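Local atomic coordinates of time interval measuring enzyme TIME (Bombyx mori, PDB entry 2E46), a protein that probably converts superoxide radicals into hydrogen peroxide and oxygen, as a copper- and zinc-binding member of the Cu-Zn superoxide dismutase family. Residues K33-G38 / R101-D106; G49-E54 / V86-N91. All coordinates share one frame; numbering follows the deposited sequence.

Interaction 1 of 2, residues K33-G38 / R101-D106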
loop_
_atom_site.group_PDB
_atom_site.type_symbol
_atom_site.label_atom_id
_atom_site.label_comp_id
_atom_site.label_asym_id
_atom_site.label_seq_id
_atom_site.Cartn_x
_atom_site.Cartn_y
_atom_site.Cartn_z
ATOM N N LYS A 33 -13.664 -2.522 -16.313
ATOM C CA LYS A 33 -14.245 -1.699 -15.295
ATOM C C LYS A 33 -13.723 -2.153 -13.921
ATOM O O LYS A 33 -13.296 -3.299 -13.688
ATOM C CB LYS A 33 -15.798 -1.647 -15.352
ATOM C CG LYS A 33 -16.385 -0.702 -16.481
ATOM C CD LYS A 33 -17.888 -0.985 -16.561
ATOM C CE LYS A 33 -18.573 -0.697 -17.916
ATOM N NZ LYS A 33 -20.043 -0.168 -17.672
ATOM N N VAL A 34 -13.643 -1.169 -13.060
ATOM C CA VAL A 34 -13.455 -1.448 -11.593
ATOM C C VAL A 34 -14.592 -0.958 -10.666
ATOM O O VAL A 34 -15.111 0.138 -10.873
ATOM C CB VAL A 34 -11.924 -1.297 -11.065
ATOM C CG1 VAL A 34 -10.824 -1.186 -12.163
ATOM C CG2 VAL A 34 -11.739 -0.538 -9.864
ATOM N N HIS A 35 -14.968 -1.832 -9.718
ATOM C CA HIS A 35 -16.156 -1.691 -8.932
ATOM C C HIS A 35 -15.609 -1.221 -7.618
ATOM O O HIS A 35 -14.795 -1.944 -7.003
ATOM C CB HIS A 35 -16.876 -3.054 -8.762
ATOM C CG HIS A 35 -18.231 -2.968 -8.084
ATOM N ND1 HIS A 35 -18.821 -4.044 -7.459
ATOM C CD2 HIS A 35 -19.073 -1.932 -7.892
ATOM C CE1 HIS A 35 -19.996 -3.691 -6.961
ATOM N NE2 HIS A 35 -20.140 -2.401 -7.157
ATOM N N VAL A 36 -15.917 0.015 -7.233
ATOM C CA VAL A 36 -15.288 0.576 -5.986
ATOM C C VAL A 36 -16.396 0.635 -4.901
ATOM O O VAL A 36 -17.450 1.251 -5.114
ATOM C CB VAL A 36 -14.854 2.036 -6.296
ATOM C CG1 VAL A 36 -14.339 2.757 -5.072
ATOM C CG2 VAL A 36 -13.831 2.135 -7.521
ATOM N N GLN A 37 -16.178 0.024 -3.775
ATOM C CA GLN A 37 -17.233 -0.161 -2.787
ATOM C C GLN A 37 -16.600 -0.025 -1.416
ATOM O O GLN A 37 -15.599 -0.694 -1.116
ATOM C CB GLN A 37 -17.784 -1.593 -2.793
ATOM C CG GLN A 37 -18.423 -2.046 -4.069
ATOM C CD GLN A 37 -19.020 -3.396 -3.892
ATOM O OE1 GLN A 37 -18.348 -4.373 -4.154
ATOM N NE2 GLN A 37 -20.285 -3.464 -3.384
ATOM N N GLY A 38 -17.161 0.800 -0.569
ATOM C CA GLY A 38 -16.799 0.671 0.819
ATOM C C GLY A 38 -17.708 1.471 1.726
ATOM O O GLY A 38 -18.832 1.891 1.364
ATOM N N ARG A 101 -21.546 5.687 2.237
ATOM C CA ARG A 101 -21.588 4.554 1.393
ATOM C C ARG A 101 -20.854 4.905 0.106
ATOM O O ARG A 101 -21.228 5.857 -0.663
ATOM C CB ARG A 101 -23.012 4.052 1.059
ATOM C CG ARG A 101 -22.873 2.598 0.539
ATOM C CD ARG A 101 -23.789 2.284 -0.618
ATOM N NE ARG A 101 -23.814 0.838 -0.914
ATOM C CZ ARG A 101 -24.571 0.319 -1.875
ATOM N NH1 ARG A 101 -25.344 1.117 -2.591
ATOM N NH2 ARG A 101 -24.576 -1.000 -2.101
ATOM N N ILE A 102 -19.825 4.100 -0.162
ATOM C CA ILE A 102 -19.197 4.186 -1.460
ATOM C C ILE A 102 -19.611 3.024 -2.286
ATOM O O ILE A 102 -19.478 1.823 -1.888
ATOM C CB ILE A 102 -17.714 4.314 -1.317
ATOM C CG1 ILE A 102 -17.477 5.597 -0.565
ATOM C CG2 ILE A 102 -17.011 4.442 -2.696
ATOM C CD1 ILE A 102 -16.088 5.672 -0.010
ATOM N N ASP A 103 -20.100 3.368 -3.475
ATOM C CA ASP A 103 -20.575 2.307 -4.370
ATOM C C ASP A 103 -20.662 2.752 -5.783
ATOM O O ASP A 103 -21.755 3.261 -6.217
ATOM C CB ASP A 103 -22.003 1.807 -4.032
ATOM C CG ASP A 103 -22.388 0.625 -4.899
ATOM O OD1 ASP A 103 -21.528 0.058 -5.589
ATOM O OD2 ASP A 103 -23.560 0.208 -4.893
ATOM N N LEU A 104 -19.569 2.544 -6.495
ATOM C CA LEU A 104 -19.522 3.016 -7.914
ATOM C C LEU A 104 -18.640 2.145 -8.838
ATOM O O LEU A 104 -18.002 1.251 -8.441
ATOM C CB LEU A 104 -19.110 4.481 -8.046
ATOM C CG LEU A 104 -17.705 4.822 -7.520
ATOM C CD1 LEU A 104 -16.692 4.665 -8.664
ATOM C CD2 LEU A 104 -17.643 6.175 -6.849
ATOM N N VAL A 105 -18.696 2.438 -10.117
ATOM C CA VAL A 105 -17.922 1.740 -11.063
ATOM C C VAL A 105 -17.234 2.778 -11.905
ATOM O O VAL A 105 -17.852 3.730 -12.400
ATOM C CB VAL A 105 -18.639 0.503 -11.832
ATOM C CG1 VAL A 105 -19.960 0.002 -11.253
ATOM C CG2 VAL A 105 -18.669 0.672 -13.277
ATOM N N ASP A 106 -15.917 2.584 -12.045
ATOM C CA ASP A 106 -15.115 3.523 -12.809
ATOM C C ASP A 106 -14.389 2.824 -13.930
ATOM O O ASP A 106 -13.739 1.760 -13.668
ATOM C CB ASP A 106 -14.105 4.155 -11.930
ATOM C CG ASP A 106 -13.453 5.359 -12.587
ATOM O OD1 ASP A 106 -12.212 5.349 -12.897
ATOM O OD2 ASP A 106 -14.214 6.328 -12.831
#

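Interaction 2 of 2, residues G49-E54 / V86-N91. With CU (copper (II) ion), chain B; ZN (zinc ion), chain C.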
loop_
_atom_site.group_PDB
_atom_site.type_symbol
_atom_site.label_atom_id
_atom_site.label_comp_id
_atom_site.label_asym_id
_atom_site.label_seq_id
_atom_site.Cartn_x
_atom_site.Cartn_y
_atom_site.Cartn_z
ATOM N N GLY A 49 -13.928 15.451 -1.536
ATOM C CA GLY A 49 -13.033 15.054 -2.673
ATOM C C GLY A 49 -12.405 13.717 -2.341
ATOM O O GLY A 49 -11.942 13.511 -1.210
ATOM N N PHE A 50 -12.500 12.782 -3.287
ATOM C CA PHE A 50 -12.047 11.415 -3.101
ATOM C C PHE A 50 -11.206 11.042 -4.281
ATOM O O PHE A 50 -11.709 10.999 -5.408
ATOM C CB PHE A 50 -13.222 10.523 -3.071
ATOM C CG PHE A 50 -12.905 9.127 -2.744
ATOM C CD1 PHE A 50 -13.172 8.124 -3.672
ATOM C CD2 PHE A 50 -12.436 8.780 -1.512
ATOM C CE1 PHE A 50 -12.954 6.841 -3.400
ATOM C CE2 PHE A 50 -12.225 7.469 -1.244
ATOM C CZ PHE A 50 -12.487 6.488 -2.224
ATOM N N HIS A 51 -9.898 10.860 -4.076
ATOM C CA HIS A 51 -9.060 10.599 -5.277
ATOM C C HIS A 51 -7.992 9.557 -5.144
ATOM O O HIS A 51 -7.503 9.298 -4.048
ATOM C CB HIS A 51 -8.305 11.774 -5.880
ATOM C CG HIS A 51 -8.850 13.128 -5.627
ATOM N ND1 HIS A 51 -8.250 13.922 -4.692
ATOM C CD2 HIS A 51 -9.811 13.887 -6.225
ATOM C CE1 HIS A 51 -8.792 15.113 -4.697
ATOM N NE2 HIS A 51 -9.784 15.106 -5.591
ATOM N N VAL A 52 -7.536 9.049 -6.289
ATOM C CA VAL A 52 -6.242 8.337 -6.181
ATOM C C VAL A 52 -5.054 9.267 -6.510
ATOM O O VAL A 52 -5.016 9.909 -7.547
ATOM C CB VAL A 52 -6.242 6.799 -6.695
ATOM C CG1 VAL A 52 -7.386 6.475 -7.407
ATOM C CG2 VAL A 52 -4.924 6.320 -7.354
ATOM N N HIS A 53 -4.213 9.432 -5.530
ATOM C CA HIS A 53 -2.965 10.138 -5.656
ATOM C C HIS A 53 -1.784 9.179 -6.138
ATOM O O HIS A 53 -1.869 7.977 -6.016
ATOM C CB HIS A 53 -2.673 10.892 -4.368
ATOM C CG HIS A 53 -3.583 12.113 -4.159
ATOM N ND1 HIS A 53 -3.087 13.399 -3.978
ATOM C CD2 HIS A 53 -4.941 12.256 -4.200
ATOM C CE1 HIS A 53 -4.081 14.262 -3.874
ATOM N NE2 HIS A 53 -5.224 13.593 -3.963
ATOM N N GLU A 54 -0.728 9.745 -6.717
ATOM C CA GLU A 54 0.208 9.040 -7.515
ATOM C C GLU A 54 1.023 8.065 -6.723
ATOM O O GLU A 54 1.277 6.966 -7.237
ATOM C CB GLU A 54 1.144 10.018 -8.193
ATOM C CG GLU A 54 2.217 9.164 -9.113
ATOM C CD GLU A 54 3.246 10.056 -9.884
ATOM O OE1 GLU A 54 3.796 9.661 -10.985
ATOM O OE2 GLU A 54 3.421 11.208 -9.487
ATOM N N VAL A 86 -6.945 9.844 -14.297
ATOM C CA VAL A 86 -7.284 8.482 -13.940
ATOM C C VAL A 86 -7.724 8.478 -12.468
ATOM O O VAL A 86 -8.671 7.829 -12.195
ATOM C CB VAL A 86 -6.087 7.535 -14.184
ATOM C CG1 VAL A 86 -6.310 6.200 -13.552
ATOM C CG2 VAL A 86 -5.944 7.308 -15.625
ATOM N N GLY A 87 -7.078 9.254 -11.573
ATOM C CA GLY A 87 -7.324 9.230 -10.109
ATOM C C GLY A 87 -8.546 10.036 -9.624
ATOM O O GLY A 87 -8.837 10.104 -8.434
ATOM N N ASP A 88 -9.276 10.612 -10.568
ATOM C CA ASP A 88 -10.312 11.620 -10.326
ATOM C C ASP A 88 -11.648 10.841 -10.199
ATOM O O ASP A 88 -12.471 10.781 -11.081
ATOM C CB ASP A 88 -10.111 12.571 -11.581
ATOM C CG ASP A 88 -9.317 13.892 -11.206
ATOM O OD1 ASP A 88 -8.889 13.932 -10.007
ATOM O OD2 ASP A 88 -9.267 14.819 -12.048
ATOM N N LEU A 89 -11.832 10.237 -9.057
ATOM C CA LEU A 89 -13.051 9.587 -8.684
ATOM C C LEU A 89 -14.130 10.488 -7.992
ATOM O O LEU A 89 -15.036 9.915 -7.381
ATOM C CB LEU A 89 -12.724 8.394 -7.764
ATOM C CG LEU A 89 -11.787 7.350 -8.423
ATOM C CD1 LEU A 89 -11.489 6.264 -7.453
ATOM C CD2 LEU A 89 -12.491 6.736 -9.642
ATOM N N GLY A 90 -14.046 11.845 -8.114
ATOM C CA GLY A 90 -15.114 12.838 -7.689
ATOM C C GLY A 90 -15.300 13.030 -6.165
ATOM O O GLY A 90 -14.299 13.209 -5.430
ATOM N N ASN A 91 -16.554 12.915 -5.678
ATOM C CA ASN A 91 -16.868 13.166 -4.229
ATOM C C ASN A 91 -17.538 12.000 -3.585
ATOM O O ASN A 91 -18.401 11.354 -4.213
ATOM C CB ASN A 91 -17.786 14.399 -4.014
ATOM C CG ASN A 91 -17.103 15.742 -4.372
ATOM O OD1 ASN A 91 -17.440 16.389 -5.379
ATOM N ND2 ASN A 91 -16.145 16.159 -3.553
HETATM CU CU CU B . -6.752 14.978 -4.059
HETATM ZN ZN ZN C . -7.453 15.403 -10.366
#

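Interaction 1 of 2, residues K33-G38 / R101-D106
Antiparallel strand pairing joins 33-38 to 101-106, with Val34, Val36 and Gly38 facing Asp106, Leu104 and Ile102 in the hydrogen-bonded pairs. Each pair gives two backbone bonds, and Val36 N to Leu104 O is the shortest at 2.7 Å. On the face bearing His35, Gln37, Asp103 and Val105, the imidazole swings over the neighbouring strand, CG being anti to the backbone N (chi1 -173°). From there His35 NE2 donates to Asp103 OD1 at 3.2 Å, with the N-H bent (145°). The oxygen sits somewhat out of the ring plane, and the ring and carboxylate planes are 52° apart. Leu104 O lies at the edge of the same ring, 3.4 Å from His35 CD2, and Gln37 CG rests against one ring face, offset toward the rim. With an alanine in place of His35, the Asp103 carboxylate would probably lose its imidazole partner and the Gln37 methylene its flat neighbour. The other oxygen, Asp103 OD2, pairs with Arg101 NH1 at 3.1 Å by charge alone, well out of the guanidinium plane. In the Greek-key barrel of Cu-Zn superoxide dismutases, this is the pairing between the third and sixth strands, distant in sequence. The barrel interior receives the face bearing Val36 and Ile102, where Val36 CG1 meets Ile102 CG2 at 4.0 Å. Leu104 lies alongside Val36, its CD1 4.0 Å from Val36 CG2. Ile24 and Phe26 of strand 21-29 also touch Val36. The buried carboxylate of Asp106 is held by a salt bridge to Arg84 and by the backbone N-H groups of Gln108 and Ile109. On the exposed side, Lys33 CD lies against Val105 CG2 at 3.8 Å.

Interaction 2 of 2, residues G49-E54 / V86-N91
The imidazole of His51 and the carboxylate of Asp88 run side by side and point the same way, their planes turned 48° apart. Asp88 OD1 approaches the ring obliquely, 3.9 Å from His51 CD2. The Phe50 ring is also met obliquely, with Leu89 CB 4.1 Å from Phe50 CD1, while the ring of His53 has His51 O at its edge, in plane. Copper is bound by His51 ND1 at 1.9 Å and by His53 NE2 at 2.1 Å; through the other ring nitrogen, His51 NE2 bonds to Asp129 OD1 and His53 ND1 to Gly66 O, which helps set the rotation of both rings. Asp88 spans zinc unevenly, OD1 at 2.1 Å and OD2 at 2.5 Å, and OD2 also accepts the backbone N-H of Gly77. The chain reaches this position through an inverse gamma turn centred on Asp88. The first residue of that turn, Gly87, offers its O both to the weak Leu89 N-H that closes it and to Val52 N at 2.7 Å, the latter in the carbonyl plane and on a lone pair. Further along the pairing, Phe50 N donates to Gly90 O at 2.8 Å, and Gly90 itself has the positive phi (72°) that favours glycine. Leu89 points toward strand 49-53, where, with CG anti to the carbonyl carbon (chi1 -59°), its CD1 packs on Val52 CG1. His68 and His125 complete the copper site, and His68, His76 and His85 the zinc site; His68 bridging both metals gives the binuclear copper-zinc centre that defines Cu-Zn superoxide dismutases.

In the fold
Interaction 2 is nested within the chain loop closed by interaction 1, and their centres lie 12 Å apart. Strand 33-41 leads on to strand 46-53, and strand 88-94 to strand 99-106, so two separate connections link the contacts along the chain. They touch directly where Asp106 CG of interaction 1 packs at 3.4 Å on Leu89 CD2 of interaction 2; Ile102 meets Val92 further along strand 88-94. The Asp106 side chain is about 8 Å from that of the zinc ligand Asp88 and about 11 Å from the zinc ion, whereas that of Ile102 is about 14 Å from copper. Interaction 2 supplies ligands to both metals, whereas interaction 1 contributes none and belongs to the barrel wall.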